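Local coordinates for catalase (Bacillus pumilus, PDB 4QOQ), which breaks down hydrogen peroxide to water and dioxygen at a buried haem, at residues 55-60 with 94-99; 110-115 with 189-194. One frame throughout, in Å; residues are numbered along the deposited sequence.

From the N terminus, the loop 55-60 leads into strand 60-69, and the end of strand 88-96 and the turn after it come back against this loop in contact 1, closing a stretch of 33 residues that holds most of the antiparallel strands 60-69 and 88-96. The chain then enters strand 113-120 through 110-115, where contact 2 begins; it closes over 73 residues that include helices 143-150, 161-169 and 175-181. The two contacts lie in series, neither nested nor crossed. Gly-113 N bonds to Ser-96 O where strands 88-96 and 113-120 pair, and just beyond, in the loops, Asp-110 OD2 meets Ile-99 N. Together they tie the sheet to the haem pocket and the loop 189-194.

Contact 1 (55-60 with 94-99); sequences VVHARG and RFSTVI. With HEM (protoporphyrin IX containing Fe), chain E; JZ3 (Guaiacol), chain G.
His-57 is held between the haem and Val-98, with its imidazole lying flat against pyrrole ring D. HEM C3D is 3.2 Å from the ring plane of His-57, over its centre. The opposite face receives a CH-pi contact from Val-98 CG2, 3.9 Å from the centroid; a branched aliphatic side chain suits this place because it covers part of that face with a methyl group and does not compete for the ring nitrogens. Beside the ring, Val-56 sets CG2 against the porphyrin, while its CB packs on Val-98 CG1.

Polar bonds fix the rest. His-57 ND1 donates a hydrogen bond to Ser-96 OG at 2.7 Å and 158°, with the hydroxyl close to the ring plane. Ser-96 can do this from a short side chain because chi1 of 52° tucks OG between its backbone N and carbonyl carbon. The histidine backbone is bound as well: its N donates to Val-98 O at 2.8 Å, and its O accepts from both NH1 and NH2 of Arg-94, end-on and in the guanidinium plane. Arg-94 NH1 also reaches HEM O1D at 2.9 Å, so the extended arginine links a haem propionate to the histidine's own carbonyl. Gly-60, with no side chain, brings its CA over one guanidinium face and pairs with Ser-96 as an antiparallel non-hydrogen-bonded pair. Farther along, Thr-97 N donates to Arg-59 O, and one water joins Arg-59 N to Thr-97 OG1, another Ala-58 N to Val-98 O.

With both ring faces covered and ND1 tied to serine, the imidazole has little freedom to turn. His-57 NE2 is thereby held 4.2 Å from the haem iron, too far for ligation but consistent with the distal histidine of haem catalases, which acts in acid-base chemistry on the bound peroxide.

Contact 2 (110-115 with 189-194); sequences DPRGFA and ANYAEM. With JZ3 (Guaiacol), chain G; HEM (protoporphyrin IX containing Fe), chain E.
Met-194 reaches across to Arg-112, just before strand 113-120, and to Phe-114 within that strand of the antiparallel catalase beta-barrel, and so packs the loop 189-194 against the barrel. No hydrogen bond joins the segments; the fit is one of carbon and sulfur surfaces.

Met-194 has the most surface buried. Its side chain runs out extended, CG anti to the backbone N (chi1 -169°), and bends only at the last torsion. SD therefore rests on the aliphatic base of Arg-112, 3.5 Å from Arg-112 CB, while CE turns toward the Phe-114 ring, 3.9 Å from Phe-114 CD2. A flexible, unbranched thioether suits a place where two unlike neighbours must be met at once.

Arg-112 serves two purposes. Its CB and CG supply the apolar surface: the chain crosses that of Met-194 at about a right angle, and CG also meets the edge of the Tyr-191 ring, 3.9 Å from Tyr-191 CE1. A bend at chi2 carries the guanidinium back toward its own segment, where NH1 donates to Asp-110 O at 2.8 Å; Glu-106 O and Leu-108 O take further bonds. Three backbone carbonyls thus bond the buried guanidinium, probably steadying its charge.

The Phe-114 and Met-194 side chains lie alongside each other, running in opposite senses, and Trp-218 and Trp-259 pack round the Phe-114 ring. In the loop, Asn-190 OD1 accepts from Glu-193 N, an Asx motif that shapes the turn leading to Met-194. At Gly-113, methyl HEM CMD leaves no room for a beta carbon, and the bare CA lies 3.4 Å from it.

Contact 1 (55-60 with 94-99)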
loop_
_atom_site.group_PDB
_atom_site.type_symbol
_atom_site.label_atom_id
_atom_site.label_comp_id
_atom_site.label_asym_id
_atom_site.label_seq_id
_atom_site.Cartn_x
_atom_site.Cartn_y
_atom_site.Cartn_z
ATOM N N VAL A 55 8.984 12.181 4.817
ATOM C CA VAL A 55 10.051 11.642 5.701
ATOM C C VAL A 55 10.819 12.786 6.378
ATOM O O VAL A 55 11.282 12.651 7.521
ATOM C CB VAL A 55 10.944 10.670 4.922
ATOM C CG1 VAL A 55 11.775 11.339 3.866
ATOM C CG2 VAL A 55 11.851 9.891 5.896
ATOM N N VAL A 56 10.945 13.909 5.671
ATOM C CA VAL A 56 11.363 15.170 6.297
ATOM C C VAL A 56 10.465 16.268 5.743
ATOM O O VAL A 56 9.857 16.081 4.721
ATOM C CB VAL A 56 12.872 15.475 6.001
ATOM C CG1 VAL A 56 13.796 14.601 6.834
ATOM C CG2 VAL A 56 13.245 15.377 4.521
ATOM N N HIS A 57 10.477 17.438 6.359
ATOM C CA HIS A 57 9.645 18.587 5.980
ATOM C C HIS A 57 8.166 18.273 6.113
ATOM O O HIS A 57 7.312 18.727 5.351
ATOM C CB HIS A 57 9.920 19.104 4.621
ATOM C CG HIS A 57 11.329 19.659 4.429
ATOM N ND1 HIS A 57 11.586 21.002 4.365
ATOM C CD2 HIS A 57 12.538 19.043 4.274
ATOM C CE1 HIS A 57 12.888 21.201 4.166
ATOM N NE2 HIS A 57 13.484 20.019 4.079
ATOM N N ALA A 58 7.866 17.471 7.106
ATOM C CA ALA A 58 6.454 16.997 7.272
ATOM C C ALA A 58 5.504 18.107 7.603
ATOM O O ALA A 58 4.354 18.100 7.164
ATOM C CB ALA A 58 6.398 15.923 8.330
ATOM N N ARG A 59 5.959 19.092 8.399
ATOM C CA ARG A 59 5.140 20.257 8.798
ATOM C C ARG A 59 5.299 21.378 7.794
ATOM O O ARG A 59 6.418 21.733 7.505
ATOM C CB ARG A 59 5.551 20.814 10.195
ATOM C CG ARG A 59 5.058 22.240 10.468
ATOM C CD ARG A 59 3.566 22.428 10.517
ATOM N NE ARG A 59 3.051 22.253 11.840
ATOM C CZ ARG A 59 1.777 22.433 12.192
ATOM N NH1 ARG A 59 0.843 22.706 11.307
ATOM N NH2 ARG A 59 1.448 22.307 13.468
ATOM N N GLY A 60 4.203 21.849 7.217
ATOM C CA GLY A 60 4.287 22.879 6.197
ATOM C C GLY A 60 2.981 23.434 5.758
ATOM O O GLY A 60 1.945 22.998 6.197
ATOM N N ARG A 94 5.300 25.420 -1.368
ATOM C CA ARG A 94 5.193 24.860 0.009
ATOM C C ARG A 94 6.406 25.248 0.842
ATOM O O ARG A 94 7.523 25.103 0.411
ATOM C CB ARG A 94 5.044 23.353 0.002
ATOM C CG ARG A 94 4.696 22.783 1.349
ATOM C CD ARG A 94 4.290 21.284 1.238
ATOM N NE ARG A 94 4.040 20.662 2.540
ATOM C CZ ARG A 94 4.967 20.177 3.340
ATOM N NH1 ARG A 94 6.257 20.292 3.057
ATOM N NH2 ARG A 94 4.619 19.638 4.507
ATOM N N PHE A 95 6.119 25.879 1.969
ATOM C CA PHE A 95 7.061 26.161 3.008
ATOM C C PHE A 95 6.966 25.159 4.110
ATOM O O PHE A 95 5.891 24.573 4.366
ATOM C CB PHE A 95 6.817 27.558 3.619
ATOM C CG PHE A 95 6.865 28.701 2.602
ATOM C CD1 PHE A 95 8.039 29.118 2.033
ATOM C CD2 PHE A 95 5.701 29.305 2.197
ATOM C CE1 PHE A 95 8.049 30.175 1.113
ATOM C CE2 PHE A 95 5.698 30.396 1.335
ATOM C CZ PHE A 95 6.860 30.779 0.753
ATOM N N SER A 96 8.064 24.932 4.822
ATOM C CA SER A 96 8.077 23.851 5.851
ATOM C C SER A 96 9.212 24.059 6.877
ATOM O O SER A 96 10.138 24.786 6.644
ATOM C CB SER A 96 8.224 22.498 5.154
ATOM O OG SER A 96 9.348 22.526 4.273
ATOM N N THR A 97 9.093 23.347 8.000
ATOM C CA THR A 97 10.210 23.015 8.829
ATOM C C THR A 97 10.830 21.741 8.327
ATOM O O THR A 97 10.495 21.306 7.207
ATOM C CB THR A 97 9.780 22.940 10.317
ATOM O OG1 THR A 97 8.830 21.905 10.502
ATOM C CG2 THR A 97 9.142 24.291 10.788
ATOM N N VAL A 98 11.707 21.106 9.100
ATOM C CA VAL A 98 12.395 19.936 8.593
ATOM C C VAL A 98 12.214 18.632 9.400
ATOM O O VAL A 98 11.846 17.597 8.843
ATOM C CB VAL A 98 13.915 20.193 8.422
ATOM C CG1 VAL A 98 14.598 18.932 7.897
ATOM C CG2 VAL A 98 14.176 21.334 7.457
ATOM N N ILE A 99 12.557 18.657 10.660
ATOM C CA ILE A 99 12.821 17.438 11.363
ATOM C C ILE A 99 11.549 16.848 12.022
ATOM O O ILE A 99 11.369 15.629 11.987
ATOM C CB ILE A 99 13.955 17.641 12.395
ATOM C CG1 ILE A 99 15.277 17.781 11.627
ATOM C CG2 ILE A 99 14.057 16.533 13.376
ATOM C CD1 ILE A 99 15.786 16.594 10.807
HETATM C CHA HEM E . 11.610 17.093 1.443
HETATM C CHB HEM E . 15.281 14.010 0.612
HETATM C CHC HEM E . 18.431 17.796 0.933
HETATM C CHD HEM E . 14.660 20.835 0.778
HETATM C C1A HEM E . 12.347 15.936 1.240
HETATM C C2A HEM E . 11.787 14.628 1.082
HETATM C C3A HEM E . 12.830 13.776 0.833
HETATM C C4A HEM E . 14.011 14.546 0.823
HETATM C CMA HEM E . 12.853 12.274 0.558
HETATM C CAA HEM E . 10.308 14.327 1.151
HETATM C CBA HEM E . 9.641 14.749 -0.181
HETATM C CGA HEM E . 8.190 14.335 -0.384
HETATM O O1A HEM E . 7.489 14.864 -1.295
HETATM O O2A HEM E . 7.711 13.403 0.280
HETATM C C1B HEM E . 16.448 14.808 0.641
HETATM C C2B HEM E . 17.781 14.270 0.438
HETATM C C3B HEM E . 18.660 15.291 0.546
HETATM C C4B HEM E . 17.855 16.518 0.789
HETATM C CMB HEM E . 18.165 12.834 0.187
HETATM C CAB HEM E . 20.134 15.238 0.373
HETATM C CBB HEM E . 20.696 14.294 -0.422
HETATM C C1C HEM E . 17.673 18.952 0.880
HETATM C C2C HEM E . 18.153 20.188 0.444
HETATM C C3C HEM E . 17.082 21.044 0.383
HETATM C C4C HEM E . 15.937 20.333 0.773
HETATM C CMC HEM E . 19.596 20.534 0.090
HETATM C CAC HEM E . 17.097 22.419 -0.099
HETATM C CBC HEM E . 18.085 22.753 -0.894
HETATM C C1D HEM E . 13.554 20.036 0.966
HETATM C C2D HEM E . 12.219 20.624 0.999
HETATM C C3D HEM E . 11.374 19.587 1.196
HETATM C C4D HEM E . 12.202 18.359 1.288
HETATM C CMD HEM E . 11.894 22.116 0.854
HETATM C CAD HEM E . 9.866 19.739 1.323
HETATM C CBD HEM E . 9.164 19.879 -0.062
HETATM C CGD HEM E . 7.649 19.939 0.112
HETATM O O1D HEM E . 7.151 21.061 0.408
HETATM O O2D HEM E . 6.931 18.896 -0.017
HETATM N NA HEM E . 13.732 15.867 1.070
HETATM N NB HEM E . 16.568 16.156 0.799
HETATM N NC HEM E . 16.351 19.056 0.984
HETATM N ND HEM E . 13.510 18.683 1.127
HETATM FE FE HEM E . 14.970 17.492 1.011
HETATM C CAA JZ3 G . 18.122 20.364 11.339
HETATM O OAG JZ3 G . 17.793 21.327 12.341
HETATM C CAI JZ3 G . 18.085 21.339 13.695
HETATM C CAF JZ3 G . 19.307 21.842 14.146
HETATM C CAD JZ3 G . 19.645 21.907 15.487
HETATM C CAC JZ3 G . 18.742 21.473 16.445
HETATM C CAE JZ3 G . 17.498 20.967 16.070
HETATM C CAH JZ3 G . 17.110 20.867 14.720
HETATM O OAB JZ3 G . 15.868 20.353 14.383
HETATM O O HOH W 1 9.572 16.017 9.174
HETATM O O HOH W 2 8.682 19.211 9.517
#

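Contact 2 (110-115 with 189-194)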
loop_
_atom_site.group_PDB
_atom_site.type_symbol
_atom_site.label_atom_id
_atom_site.label_comp_id
_atom_site.label_asym_id
_atom_site.label_seq_id
_atom_site.Cartn_x
_atom_site.Cartn_y
_atom_site.Cartn_z
ATOM N N ASP A 110 15.475 25.132 12.786
ATOM C CA ASP A 110 15.535 24.241 11.636
ATOM C C ASP A 110 15.766 25.143 10.452
ATOM O O ASP A 110 15.254 26.255 10.427
ATOM C CB ASP A 110 14.149 23.507 11.435
ATOM C CG ASP A 110 14.191 21.978 11.640
ATOM O OD1 ASP A 110 15.295 21.376 11.798
ATOM O OD2 ASP A 110 13.053 21.337 11.717
ATOM N N PRO A 111 16.358 24.585 9.382
ATOM C CA PRO A 111 16.128 25.220 8.067
ATOM C C PRO A 111 14.636 25.242 7.791
ATOM O O PRO A 111 13.885 24.464 8.396
ATOM C CB PRO A 111 16.900 24.328 7.084
ATOM C CG PRO A 111 17.842 23.562 7.960
ATOM C CD PRO A 111 17.125 23.337 9.235
ATOM N N ARG A 112 14.215 26.117 6.883
ATOM C CA ARG A 112 12.857 26.119 6.417
ATOM C C ARG A 112 12.931 25.750 4.939
ATOM O O ARG A 112 13.732 26.314 4.172
ATOM C CB ARG A 112 12.222 27.499 6.580
ATOM C CG ARG A 112 11.312 27.635 7.813
ATOM C CD ARG A 112 12.018 27.334 9.099
ATOM N NE ARG A 112 11.197 27.574 10.280
ATOM C CZ ARG A 112 11.600 27.264 11.515
ATOM N NH1 ARG A 112 12.807 26.717 11.735
ATOM N NH2 ARG A 112 10.792 27.438 12.538
ATOM N N GLY A 113 12.024 24.896 4.545
ATOM C CA GLY A 113 11.823 24.562 3.148
ATOM C C GLY A 113 11.143 25.664 2.428
ATOM O O GLY A 113 10.299 26.370 2.994
ATOM N N PHE A 114 11.503 25.788 1.142
ATOM C CA PHE A 114 11.029 26.818 0.265
ATOM C C PHE A 114 10.940 26.168 -1.123
ATOM O O PHE A 114 11.876 26.263 -1.908
ATOM C CB PHE A 114 12.069 27.965 0.234
ATOM C CG PHE A 114 11.523 29.304 -0.257
ATOM C CD1 PHE A 114 10.868 29.417 -1.433
ATOM C CD2 PHE A 114 11.785 30.481 0.471
ATOM C CE1 PHE A 114 10.429 30.666 -1.911
ATOM C CE2 PHE A 114 11.366 31.714 -0.004
ATOM C CZ PHE A 114 10.678 31.812 -1.165
ATOM N N ALA A 115 9.845 25.471 -1.379
ATOM C CA ALA A 115 9.728 24.644 -2.595
ATOM C C ALA A 115 8.784 25.326 -3.554
ATOM O O ALA A 115 7.635 25.583 -3.155
ATOM C CB ALA A 115 9.237 23.279 -2.219
ATOM N N ALA A 189 10.894 34.326 11.702
ATOM C CA ALA A 189 9.677 34.791 12.360
ATOM C C ALA A 189 8.392 34.177 11.804
ATOM O O ALA A 189 7.406 33.955 12.567
ATOM C CB ALA A 189 9.568 36.292 12.325
ATOM N N ASN A 190 8.406 33.957 10.484
ATOM C CA ASN A 190 7.340 33.300 9.784
ATOM C C ASN A 190 7.832 32.934 8.390
ATOM O O ASN A 190 9.043 33.170 8.072
ATOM C CB ASN A 190 6.099 34.191 9.786
ATOM C CG ASN A 190 6.375 35.535 9.200
ATOM O OD1 ASN A 190 6.741 35.660 8.049
ATOM N ND2 ASN A 190 6.233 36.567 10.023
ATOM N N TYR A 191 6.955 32.414 7.537
ATOM C CA TYR A 191 7.369 32.015 6.221
ATOM C C TYR A 191 7.510 33.161 5.192
ATOM O O TYR A 191 8.259 33.015 4.193
ATOM C CB TYR A 191 6.386 30.986 5.656
ATOM C CG TYR A 191 6.322 29.681 6.395
ATOM C CD1 TYR A 191 7.472 28.954 6.711
ATOM C CD2 TYR A 191 5.103 29.107 6.675
ATOM C CE1 TYR A 191 7.397 27.713 7.343
ATOM C CE2 TYR A 191 5.012 27.893 7.311
ATOM C CZ TYR A 191 6.136 27.187 7.664
ATOM O OH TYR A 191 5.993 25.941 8.283
ATOM N N ALA A 192 6.869 34.313 5.473
ATOM C CA ALA A 192 6.921 35.497 4.607
ATOM C C ALA A 192 8.192 36.308 4.786
ATOM O O ALA A 192 8.776 36.785 3.803
ATOM C CB ALA A 192 5.714 36.382 4.864
ATOM N N GLU A 193 8.665 36.410 6.031
ATOM C CA GLU A 193 9.820 37.257 6.334
ATOM C C GLU A 193 11.104 36.459 6.406
ATOM O O GLU A 193 11.791 36.374 7.420
ATOM C CB GLU A 193 9.547 38.043 7.622
ATOM C CG GLU A 193 8.388 39.001 7.533
ATOM C CD GLU A 193 8.110 39.650 8.877
ATOM O OE1 GLU A 193 7.112 39.293 9.540
ATOM O OE2 GLU A 193 8.863 40.596 9.261
ATOM N N MET A 194 11.419 35.845 5.285
ATOM C CA MET A 194 12.344 34.742 5.208
ATOM C C MET A 194 13.013 34.701 3.866
ATOM O O MET A 194 12.372 34.947 2.826
ATOM C CB MET A 194 11.518 33.432 5.367
ATOM C CG MET A 194 12.328 32.205 5.581
ATOM S SD MET A 194 11.244 30.748 5.740
ATOM C CE MET A 194 10.610 30.334 4.148
HETATM C CAA JZ3 G . 18.122 20.364 11.339
HETATM O OAG JZ3 G . 17.793 21.327 12.341
HETATM C CAI JZ3 G . 18.085 21.339 13.695
HETATM C CAF JZ3 G . 19.307 21.842 14.146
HETATM C CAD JZ3 G . 19.645 21.907 15.487
HETATM C CAC JZ3 G . 18.742 21.473 16.445
HETATM C CAE JZ3 G . 17.498 20.967 16.070
HETATM C CAH JZ3 G . 17.110 20.867 14.720
HETATM O OAB JZ3 G . 15.868 20.353 14.383
HETATM C CHA HEM E . 11.610 17.093 1.443
HETATM C CHB HEM E . 15.281 14.010 0.612
HETATM C CHC HEM E . 18.431 17.796 0.933
HETATM C CHD HEM E . 14.660 20.835 0.778
HETATM C C1A HEM E . 12.347 15.936 1.240
HETATM C C2A HEM E . 11.787 14.628 1.082
HETATM C C3A HEM E . 12.830 13.776 0.833
HETATM C C4A HEM E . 14.011 14.546 0.823
HETATM C CMA HEM E . 12.853 12.274 0.558
HETATM C CAA HEM E . 10.308 14.327 1.151
HETATM C CBA HEM E . 9.641 14.749 -0.181
HETATM C CGA HEM E . 8.190 14.335 -0.384
HETATM O O1A HEM E . 7.489 14.864 -1.295
HETATM O O2A HEM E . 7.711 13.403 0.280
HETATM C C1B HEM E . 16.448 14.808 0.641
HETATM C C2B HEM E . 17.781 14.270 0.438
HETATM C C3B HEM E . 18.660 15.291 0.546
HETATM C C4B HEM E . 17.855 16.518 0.789
HETATM C CMB HEM E . 18.165 12.834 0.187
HETATM C CAB HEM E . 20.134 15.238 0.373
HETATM C CBB HEM E . 20.696 14.294 -0.422
HETATM C C1C HEM E . 17.673 18.952 0.880
HETATM C C2C HEM E . 18.153 20.188 0.444
HETATM C C3C HEM E . 17.082 21.044 0.383
HETATM C C4C HEM E . 15.937 20.333 0.773
HETATM C CMC HEM E . 19.596 20.534 0.090
HETATM C CAC HEM E . 17.097 22.419 -0.099
HETATM C CBC HEM E . 18.085 22.753 -0.894
HETATM C C1D HEM E . 13.554 20.036 0.966
HETATM C C2D HEM E . 12.219 20.624 0.999
HETATM C C3D HEM E . 11.374 19.587 1.196
HETATM C C4D HEM E . 12.202 18.359 1.288
HETATM C CMD HEM E . 11.894 22.116 0.854
HETATM C CAD HEM E . 9.866 19.739 1.323
HETATM C CBD HEM E . 9.164 19.879 -0.062
HETATM C CGD HEM E . 7.649 19.939 0.112
HETATM O O1D HEM E . 7.151 21.061 0.408
HETATM O O2D HEM E . 6.931 18.896 -0.017
HETATM N NA HEM E . 13.732 15.867 1.070
HETATM N NB HEM E . 16.568 16.156 0.799
HETATM N NC HEM E . 16.351 19.056 0.984
HETATM N ND HEM E . 13.510 18.683 1.127
HETATM FE FE HEM E . 14.970 17.492 1.011
#